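Local coordinates for sialidase domain-containing protein (Dyadobacter fermentans, PDB 5HX0) that is of unknown function but has the six-bladed beta-propeller fold of sialidases, suggesting that it may bind or process a carbohydrate, at residues Q288-R293 and W304-F309; Y142-L147 and G163-L168; V356-G361 and A395-E400. All blocks are in the same frame, centred on the assembly; numbering follows the deposited sequence.

The three contacts follow one another along the chain in series, without nesting or crossing. From the N terminus, contact 2 comes first and joins strands 137-145 and 165-175 of one propeller blade, closing an excursion that carries helix 149-154. Contact 1 closes a shorter loop two blades later, pairing strand 288-294 with the outermost strand, 305-307. Contact 3 spans a longer path: it packs strand 354-358, at the edge of one blade, against strand 393-401 of the next, the blade that also takes in the N-terminal strand 42-51. Contacts 1 and 2 build individual blades, whereas contact 3 joins two blades. Contacts 2 and 3 lie on opposite sides of the chain's centre, their centres about 32 Å apart.

Contact 1: Q288-R293 and W304-F309; sequences QACIAR and WEKMGF
Ala289 is held by two residues of the opposite chain, one before a corner and one in it: its O accepts a hydrogen bond from Met307 N (2.9 Å), while its N donates to Phe309 O, an almost straight bond (173° at the hydrogen). The intervening Gly308, at positive phi, turns the chain. The Ala289 methyl touches both Met307 and Phe309, with its CB 3.7 Å from the selenomethionine CE of Met307; it meets the Phe309 ring obliquely and off-centre, CB 4.2 Å from the centroid, in a CH-pi contact. Next to it, Ile291 CG2 meets Met307 CG at 3.7 Å, the two side chains crossing at about a right angle. Ile291 and Glu305 form a regular antiparallel hydrogen-bonded pair, bonded in both directions. Between Ala289 and Ile291 in sequence, Cys290 points away from the other strand overall, and its SG approaches the Trp304 ring obliquely, 3.9 Å from CE3, as a sulfur-aromatic contact. Met307 and Phe309 also touch Leu326 of the following sheet. The arrangement is that of a beta hairpin forming the outer edge of a four-stranded propeller blade, where the chain turns off toward the next blade.

Contact 2: Y142-L147 and G163-L168; sequences YGWAFL and GGAVFL
Phe167 has CG anti to its backbone N (chi1 -165°) and Trp144 has CG beside its own N (chi1 -69°), and these torsions bring the two rings together on the same face of the strand pair. They are neither stacked nor edge-to-face: the planes meet at 44°, with Phe167 CD1 lying 3.7 Å above one face of the indole, toward its rim. The backbone also passes close to the indole, with Trp144 CE3 3.5 Å from Phe167 N. Tyr142 meets the adjacent part of the Phe167 rim, its CD1 sitting at the edge, 3.6 Å from Phe167 CE1, which completes an aromatic cluster that Tyr207 extends. Ala165 CB packs against Trp144 and also lies over one face of the Phe146 ring, 3.9 Å from the centroid, as a CH-pi contact. Ala145 and Val166, whose side chains lie on the other face, form a hydrogen-bonded antiparallel pair with bonds both ways, and Ala145 CB meets Leu168 CD2 at 3.9 Å. Leu168 N donates to Gly143 O at 2.7 Å, approaching from above the carbonyl plane. Beyond the paired strands, a water accepts from Leu147 N and donates to Gly164 O, bridging the diverging chains. Phe146 O receives a hydrogen bond from Arg81 of the second subunit, whose Phe84 packs on Ala145 and Leu147. Bound acetate and tetraethylene glycol, probably from crystallisation, lie near the Tyr142 side chain. The contact is an antiparallel strand pair within a propeller blade, with an aromatic cluster on one face.

Contact 3: V356-G361 and A395-E400; sequences VLRTDG and AGSILE
A classic beta bulge turns Leu357 and Arg358 toward Ser397, Leu399 and Ala395 at the seam between two propeller blades. Both bulge residues stand opposite Ile337 of the neighbouring strand in their own sheet, and both direct their side chains at strand 395-400. No hydrogen bond joins the two segments; the strand axes come no nearer than 8.2 Å, and all contacts between the two segments are made by side chains. The nearest meeting is between methyl groups, with Leu357 CD2 3.5 Å from Leu399 CD2 where the two leucines cross obliquely. Leu357 CB also lies 3.9 Å from Ser397 OG. That hydroxyl is buried, and its hydrogen-bond partners are Asp47 OD1 and Tyr383 OH rather than anything in 356-361.

Arg358 runs past the serine, its CD 4.2 Å from Ser397 OG, and its guanidinium reaches Ala395 obliquely, with NH1 4.3 Å from Ala395 CB. Asp360 fixes the turn of this flat group by a side-on, two-pronged salt bridge: NE bonds to Asp360 OD1 at 2.8 Å, nearly straight at 174°, and NH2 to Asp360 OD2 at 3.0 Å. Each carboxylate oxygen uses its syn lone pair, and both lie close to the guanidinium plane. NH1 in turn bonds to Tyr383 OH, so arginine and serine share a tyrosine partner from the second blade.

The blade receiving these contacts combines strand 42-51 with strands 367-375, 378-385 and 393-401 from the C-terminal end of the chain. Such joining of the two chain ends in one sheet is the "velcro" closure of a beta-propeller, and the contact packs the penultimate blade's outer edge against it.

Contact 1: Q288-R293 and W304-F309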
loop_
_atom_site.group_PDB
_atom_site.type_symbol
_atom_site.label_atom_id
_atom_site.label_comp_id
_atom_site.label_asym_id
_atom_site.label_seq_id
_atom_site.Cartn_x
_atom_site.Cartn_y
_atom_site.Cartn_z
ATOM N N GLN A 288 6.106 -2.945 35.043
ATOM C CA GLN A 288 5.489 -4.084 35.704
ATOM C C GLN A 288 4.360 -4.641 34.843
ATOM O O GLN A 288 3.456 -3.904 34.437
ATOM C CB GLN A 288 4.954 -3.666 37.071
ATOM C CG GLN A 288 4.288 -4.772 37.831
ATOM C CD GLN A 288 5.271 -5.735 38.448
ATOM O OE1 GLN A 288 4.926 -6.874 38.729
ATOM N NE2 GLN A 288 6.502 -5.281 38.671
ATOM N N ALA A 289 4.409 -5.945 34.569
ATOM C CA ALA A 289 3.345 -6.593 33.816
ATOM C C ALA A 289 2.177 -6.880 34.756
ATOM O O ALA A 289 2.372 -7.421 35.851
ATOM C CB ALA A 289 3.870 -7.884 33.185
ATOM N N CYS A 290 0.968 -6.514 34.350
ATOM C CA CYS A 290 -0.175 -6.624 35.250
ATOM C C CYS A 290 -1.247 -7.551 34.688
ATOM O O CYS A 290 -1.222 -7.951 33.519
ATOM C CB CYS A 290 -0.776 -5.241 35.544
ATOM S SG CYS A 290 0.349 -4.218 36.542
ATOM N N ILE A 291 -2.211 -7.883 35.545
ATOM C CA ILE A 291 -3.294 -8.788 35.170
ATOM C C ILE A 291 -4.588 -8.251 35.763
ATOM O O ILE A 291 -4.589 -7.660 36.850
ATOM C CB ILE A 291 -2.998 -10.233 35.646
ATOM C CG1 ILE A 291 -4.015 -11.228 35.092
ATOM C CG2 ILE A 291 -2.926 -10.293 37.193
ATOM C CD1 ILE A 291 -3.677 -12.701 35.377
ATOM N N ALA A 292 -5.683 -8.412 35.031
ATOM C CA ALA A 292 -7.010 -8.131 35.558
ATOM C C ALA A 292 -7.924 -9.289 35.184
ATOM O O ALA A 292 -7.782 -9.885 34.109
ATOM C CB ALA A 292 -7.560 -6.794 35.025
ATOM N N ARG A 293 -8.867 -9.608 36.076
ATOM C CA ARG A 293 -9.697 -10.796 35.936
ATOM C C ARG A 293 -11.184 -10.464 36.084
ATOM O O ARG A 293 -11.566 -9.592 36.873
ATOM C CB ARG A 293 -9.285 -11.868 36.981
ATOM C CG ARG A 293 -10.097 -13.156 36.905
ATOM C CD ARG A 293 -9.594 -14.174 37.953
ATOM N NE ARG A 293 -8.179 -14.495 37.752
ATOM C CZ ARG A 293 -7.731 -15.604 37.170
ATOM N NH1 ARG A 293 -8.585 -16.521 36.733
ATOM N NH2 ARG A 293 -6.423 -15.807 37.037
ATOM N N TRP A 304 -7.009 -4.551 39.261
ATOM C CA TRP A 304 -5.826 -5.053 38.562
ATOM C C TRP A 304 -4.708 -5.324 39.573
ATOM O O TRP A 304 -4.639 -4.694 40.632
ATOM C CB TRP A 304 -5.366 -4.062 37.480
ATOM C CG TRP A 304 -5.076 -2.681 38.010
ATOM C CD1 TRP A 304 -5.969 -1.635 38.150
ATOM C CD2 TRP A 304 -3.822 -2.198 38.494
ATOM N NE1 TRP A 304 -5.333 -0.537 38.680
ATOM C CE2 TRP A 304 -4.017 -0.859 38.908
ATOM C CE3 TRP A 304 -2.549 -2.766 38.621
ATOM C CZ2 TRP A 304 -2.981 -0.080 39.435
ATOM C CZ3 TRP A 304 -1.524 -1.992 39.146
ATOM C CH2 TRP A 304 -1.749 -0.661 39.541
ATOM N N GLU A 305 -3.842 -6.295 39.257
ATOM C CA GLU A 305 -2.738 -6.692 40.138
ATOM C C GLU A 305 -1.419 -6.691 39.380
ATOM O O GLU A 305 -1.373 -7.032 38.196
ATOM C CB GLU A 305 -2.893 -8.116 40.696
ATOM C CG GLU A 305 -4.150 -8.443 41.446
ATOM C CD GLU A 305 -4.203 -9.932 41.808
ATOM O OE1 GLU A 305 -3.127 -10.524 42.059
ATOM O OE2 GLU A 305 -5.311 -10.513 41.824
ATOM N N LYS A 306 -0.332 -6.395 40.090
ATOM C CA LYS A 306 0.995 -6.684 39.542
ATOM C C LYS A 306 1.229 -8.192 39.519
ATOM O O LYS A 306 0.967 -8.889 40.511
ATOM C CB LYS A 306 2.089 -6.013 40.374
ATOM C CG LYS A 306 1.980 -4.509 40.485
ATOM C CD LYS A 306 3.071 -3.977 41.379
ATOM C CE LYS A 306 2.506 -2.930 42.314
ATOM N NZ LYS A 306 3.540 -2.429 43.234
HETATM N N MSE A 307 1.742 -8.697 38.407
HETATM C CA MSE A 307 2.079 -10.118 38.346
HETATM C C MSE A 307 3.398 -10.440 39.034
HETATM O O MSE A 307 3.654 -11.599 39.378
HETATM C CB MSE A 307 2.096 -10.598 36.896
HETATM C CG MSE A 307 0.680 -10.766 36.385
HETATM SE SE MSE A 307 0.595 -11.864 34.778
HETATM C CE MSE A 307 1.271 -10.491 33.607
ATOM N N GLY A 308 4.222 -9.420 39.260
ATOM C CA GLY A 308 5.485 -9.590 39.955
ATOM C C GLY A 308 6.713 -9.659 39.078
ATOM O O GLY A 308 7.763 -10.096 39.555
ATOM N N PHE A 309 6.626 -9.250 37.814
ATOM C CA PHE A 309 7.798 -9.250 36.945
ATOM C C PHE A 309 7.670 -8.131 35.918
ATOM O O PHE A 309 6.587 -7.573 35.718
ATOM C CB PHE A 309 7.984 -10.601 36.249
ATOM C CG PHE A 309 6.848 -10.986 35.309
ATOM C CD1 PHE A 309 5.761 -11.720 35.769
ATOM C CD2 PHE A 309 6.900 -10.651 33.961
ATOM C CE1 PHE A 309 4.731 -12.088 34.899
ATOM C CE2 PHE A 309 5.878 -11.022 33.071
ATOM C CZ PHE A 309 4.790 -11.733 33.540
#

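Contact 2: Y142-L147 and G163-L168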
loop_
_atom_site.group_PDB
_atom_site.type_symbol
_atom_site.label_atom_id
_atom_site.label_comp_id
_atom_site.label_asym_id
_atom_site.label_seq_id
_atom_site.Cartn_x
_atom_site.Cartn_y
_atom_site.Cartn_z
ATOM N N TYR A 142 -4.258 -0.448 13.373
ATOM C CA TYR A 142 -4.541 0.960 13.624
ATOM C C TYR A 142 -3.540 1.772 12.817
ATOM O O TYR A 142 -2.565 1.229 12.299
ATOM C CB TYR A 142 -4.496 1.315 15.115
ATOM C CG TYR A 142 -3.251 0.880 15.887
ATOM C CD1 TYR A 142 -2.175 1.746 16.028
ATOM C CD2 TYR A 142 -3.187 -0.367 16.522
ATOM C CE1 TYR A 142 -1.054 1.394 16.761
ATOM C CE2 TYR A 142 -2.048 -0.736 17.258
ATOM C CZ TYR A 142 -0.990 0.160 17.360
ATOM O OH TYR A 142 0.151 -0.153 18.070
ATOM N N GLY A 143 -3.809 3.078 12.672
ATOM C CA GLY A 143 -3.134 3.861 11.654
ATOM C C GLY A 143 -2.655 5.232 12.102
ATOM O O GLY A 143 -3.089 5.784 13.129
ATOM N N TRP A 144 -1.772 5.795 11.258
ATOM C CA TRP A 144 -1.176 7.119 11.414
ATOM C C TRP A 144 -1.305 7.878 10.106
ATOM O O TRP A 144 -0.922 7.357 9.052
ATOM C CB TRP A 144 0.319 7.022 11.767
ATOM C CG TRP A 144 0.576 6.476 13.122
ATOM C CD1 TRP A 144 0.928 5.193 13.445
ATOM C CD2 TRP A 144 0.497 7.204 14.358
ATOM N NE1 TRP A 144 1.075 5.084 14.818
ATOM C CE2 TRP A 144 0.816 6.304 15.394
ATOM C CE3 TRP A 144 0.180 8.529 14.684
ATOM C CZ2 TRP A 144 0.842 6.691 16.742
ATOM C CZ3 TRP A 144 0.207 8.915 16.011
ATOM C CH2 TRP A 144 0.533 8.000 17.028
ATOM N N ALA A 145 -1.785 9.118 10.168
ATOM C CA ALA A 145 -1.874 9.942 8.971
ATOM C C ALA A 145 -0.792 11.015 8.989
ATOM O O ALA A 145 -0.279 11.393 10.044
ATOM C CB ALA A 145 -3.274 10.574 8.854
ATOM N N PHE A 146 -0.439 11.514 7.804
ATOM C CA PHE A 146 0.656 12.472 7.684
ATOM C C PHE A 146 0.112 13.711 6.997
ATOM O O PHE A 146 -0.162 13.691 5.799
ATOM C CB PHE A 146 1.843 11.849 6.941
ATOM C CG PHE A 146 2.464 10.705 7.716
ATOM C CD1 PHE A 146 1.854 9.459 7.742
ATOM C CD2 PHE A 146 3.597 10.908 8.483
ATOM C CE1 PHE A 146 2.393 8.404 8.515
ATOM C CE2 PHE A 146 4.150 9.868 9.237
ATOM C CZ PHE A 146 3.539 8.609 9.246
ATOM N N LEU A 147 -0.044 14.782 7.761
ATOM C CA LEU A 147 -0.762 15.955 7.298
ATOM C C LEU A 147 0.203 17.083 6.980
ATOM O O LEU A 147 1.314 17.151 7.514
ATOM C CB LEU A 147 -1.772 16.429 8.347
ATOM C CG LEU A 147 -3.159 15.788 8.316
ATOM C CD1 LEU A 147 -3.077 14.291 8.519
ATOM C CD2 LEU A 147 -4.042 16.430 9.401
ATOM N N GLY A 163 5.743 11.609 16.415
ATOM C CA GLY A 163 6.642 11.506 15.276
ATOM C C GLY A 163 6.185 12.311 14.080
ATOM O O GLY A 163 6.513 11.967 12.934
ATOM N N GLY A 164 5.434 13.379 14.316
ATOM C CA GLY A 164 4.908 14.190 13.240
ATOM C C GLY A 164 3.671 13.629 12.575
ATOM O O GLY A 164 3.185 14.230 11.618
ATOM N N ALA A 165 3.132 12.521 13.072
ATOM C CA ALA A 165 1.954 11.877 12.514
ATOM C C ALA A 165 0.765 12.031 13.460
ATOM O O ALA A 165 0.933 12.168 14.673
ATOM C CB ALA A 165 2.227 10.389 12.256
ATOM N N VAL A 166 -0.441 12.009 12.895
ATOM C CA VAL A 166 -1.676 12.174 13.656
ATOM C C VAL A 166 -2.410 10.841 13.685
ATOM O O VAL A 166 -2.671 10.238 12.637
ATOM C CB VAL A 166 -2.561 13.286 13.069
ATOM C CG1 VAL A 166 -3.836 13.452 13.900
ATOM C CG2 VAL A 166 -1.776 14.591 13.005
ATOM N N PHE A 167 -2.763 10.403 14.887
ATOM C CA PHE A 167 -3.298 9.065 15.111
ATOM C C PHE A 167 -4.645 8.872 14.412
ATOM O O PHE A 167 -5.504 9.762 14.419
ATOM C CB PHE A 167 -3.432 8.853 16.624
ATOM C CG PHE A 167 -3.633 7.419 17.038
ATOM C CD1 PHE A 167 -2.993 6.402 16.378
ATOM C CD2 PHE A 167 -4.430 7.110 18.135
ATOM C CE1 PHE A 167 -3.177 5.069 16.777
ATOM C CE2 PHE A 167 -4.622 5.801 18.537
ATOM C CZ PHE A 167 -3.994 4.780 17.854
ATOM N N LEU A 168 -4.841 7.701 13.797
ATOM C CA LEU A 168 -6.142 7.389 13.194
ATOM C C LEU A 168 -6.968 6.390 13.990
ATOM O O LEU A 168 -8.150 6.192 13.664
ATOM C CB LEU A 168 -5.976 6.834 11.773
ATOM C CG LEU A 168 -5.383 7.755 10.711
ATOM C CD1 LEU A 168 -5.018 6.930 9.459
ATOM C CD2 LEU A 168 -6.393 8.861 10.380
HETATM O O HOH W 1 0.866 14.937 10.449
#

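Contact 3: V356-G361 and A395-E400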
loop_
_atom_site.group_PDB
_atom_site.type_symbol
_atom_site.label_atom_id
_atom_site.label_comp_id
_atom_site.label_asym_id
_atom_site.label_seq_id
_atom_site.Cartn_x
_atom_site.Cartn_y
_atom_site.Cartn_z
ATOM N N VAL A 356 13.813 -18.156 29.640
ATOM C CA VAL A 356 14.516 -17.077 28.943
ATOM C C VAL A 356 14.824 -17.552 27.530
ATOM O O VAL A 356 15.639 -18.461 27.336
ATOM C CB VAL A 356 15.782 -16.632 29.693
ATOM C CG1 VAL A 356 16.430 -15.458 28.964
ATOM C CG2 VAL A 356 15.432 -16.209 31.137
ATOM N N LEU A 357 14.183 -16.941 26.525
ATOM C CA LEU A 357 14.360 -17.423 25.153
ATOM C C LEU A 357 15.492 -16.715 24.403
ATOM O O LEU A 357 16.179 -17.340 23.589
ATOM C CB LEU A 357 13.052 -17.277 24.359
ATOM C CG LEU A 357 11.843 -18.043 24.905
ATOM C CD1 LEU A 357 10.606 -17.739 24.080
ATOM C CD2 LEU A 357 12.120 -19.551 24.929
ATOM N N ARG A 358 15.695 -15.422 24.636
ATOM C CA ARG A 358 16.722 -14.657 23.932
ATOM C C ARG A 358 17.324 -13.655 24.897
ATOM O O ARG A 358 16.599 -13.031 25.678
ATOM C CB ARG A 358 16.175 -13.878 22.703
ATOM C CG ARG A 358 15.546 -14.715 21.600
ATOM C CD ARG A 358 16.592 -15.520 20.835
ATOM N NE ARG A 358 17.494 -14.733 20.001
ATOM C CZ ARG A 358 17.390 -14.636 18.675
ATOM N NH1 ARG A 358 16.407 -15.254 18.028
ATOM N NH2 ARG A 358 18.274 -13.936 17.994
ATOM N N THR A 359 18.648 -13.502 24.836
ATOM C CA THR A 359 19.365 -12.494 25.610
ATOM C C THR A 359 20.272 -11.638 24.738
ATOM O O THR A 359 21.007 -10.797 25.276
ATOM C CB THR A 359 20.225 -13.151 26.711
ATOM O OG1 THR A 359 21.137 -14.070 26.104
ATOM C CG2 THR A 359 19.359 -13.919 27.707
ATOM N N ASP A 360 20.249 -11.829 23.414
ATOM C CA ASP A 360 21.241 -11.255 22.509
ATOM C C ASP A 360 20.738 -10.026 21.755
ATOM O O ASP A 360 21.291 -9.684 20.698
ATOM C CB ASP A 360 21.710 -12.320 21.509
ATOM C CG ASP A 360 20.553 -12.955 20.717
ATOM O OD1 ASP A 360 19.460 -13.169 21.290
ATOM O OD2 ASP A 360 20.747 -13.253 19.516
ATOM N N GLY A 361 19.704 -9.353 22.254
ATOM C CA GLY A 361 19.167 -8.209 21.524
ATOM C C GLY A 361 20.133 -7.036 21.512
ATOM O O GLY A 361 20.888 -6.811 22.461
ATOM N N ALA A 395 11.669 -13.071 13.885
ATOM C CA ALA A 395 12.412 -14.249 14.301
ATOM C C ALA A 395 11.492 -15.106 15.167
ATOM O O ALA A 395 10.346 -14.738 15.452
ATOM C CB ALA A 395 13.679 -13.852 15.060
ATOM N N GLY A 396 12.001 -16.245 15.605
ATOM C CA GLY A 396 11.216 -17.089 16.478
ATOM C C GLY A 396 12.098 -18.065 17.218
ATOM O O GLY A 396 13.262 -18.296 16.863
ATOM N N SER A 397 11.527 -18.623 18.272
ATOM C CA SER A 397 12.136 -19.698 19.035
ATOM C C SER A 397 11.159 -20.862 19.004
ATOM O O SER A 397 9.981 -20.686 19.327
ATOM C CB SER A 397 12.406 -19.269 20.478
ATOM O OG SER A 397 13.350 -18.219 20.545
ATOM N N ILE A 398 11.635 -22.041 18.628
ATOM C CA ILE A 398 10.803 -23.238 18.650
ATOM C C ILE A 398 11.027 -23.965 19.975
ATOM O O ILE A 398 12.161 -24.320 20.317
ATOM C CB ILE A 398 11.109 -24.144 17.454
ATOM C CG1 ILE A 398 10.776 -23.391 16.150
ATOM C CG2 ILE A 398 10.283 -25.415 17.535
ATOM C CD1 ILE A 398 11.096 -24.170 14.882
ATOM N N LEU A 399 9.941 -24.186 20.715
ATOM C CA LEU A 399 9.971 -24.833 22.022
ATOM C C LEU A 399 9.352 -26.223 21.948
ATOM O O LEU A 399 8.358 -26.435 21.244
ATOM C CB LEU A 399 9.194 -24.018 23.057
ATOM C CG LEU A 399 9.630 -22.577 23.242
ATOM C CD1 LEU A 399 8.909 -21.976 24.445
ATOM C CD2 LEU A 399 11.133 -22.556 23.403
ATOM N N GLU A 400 9.933 -27.163 22.691
ATOM C CA GLU A 400 9.314 -28.461 22.934
ATOM C C GLU A 400 8.687 -28.413 24.327
ATOM O O GLU A 400 9.386 -28.166 25.317
ATOM C CB GLU A 400 10.341 -29.591 22.831
ATOM C CG GLU A 400 9.726 -30.986 22.881
ATOM C CD GLU A 400 10.759 -32.074 23.135
ATOM O OE1 GLU A 400 11.374 -32.078 24.231
ATOM O OE2 GLU A 400 10.959 -32.915 22.230
#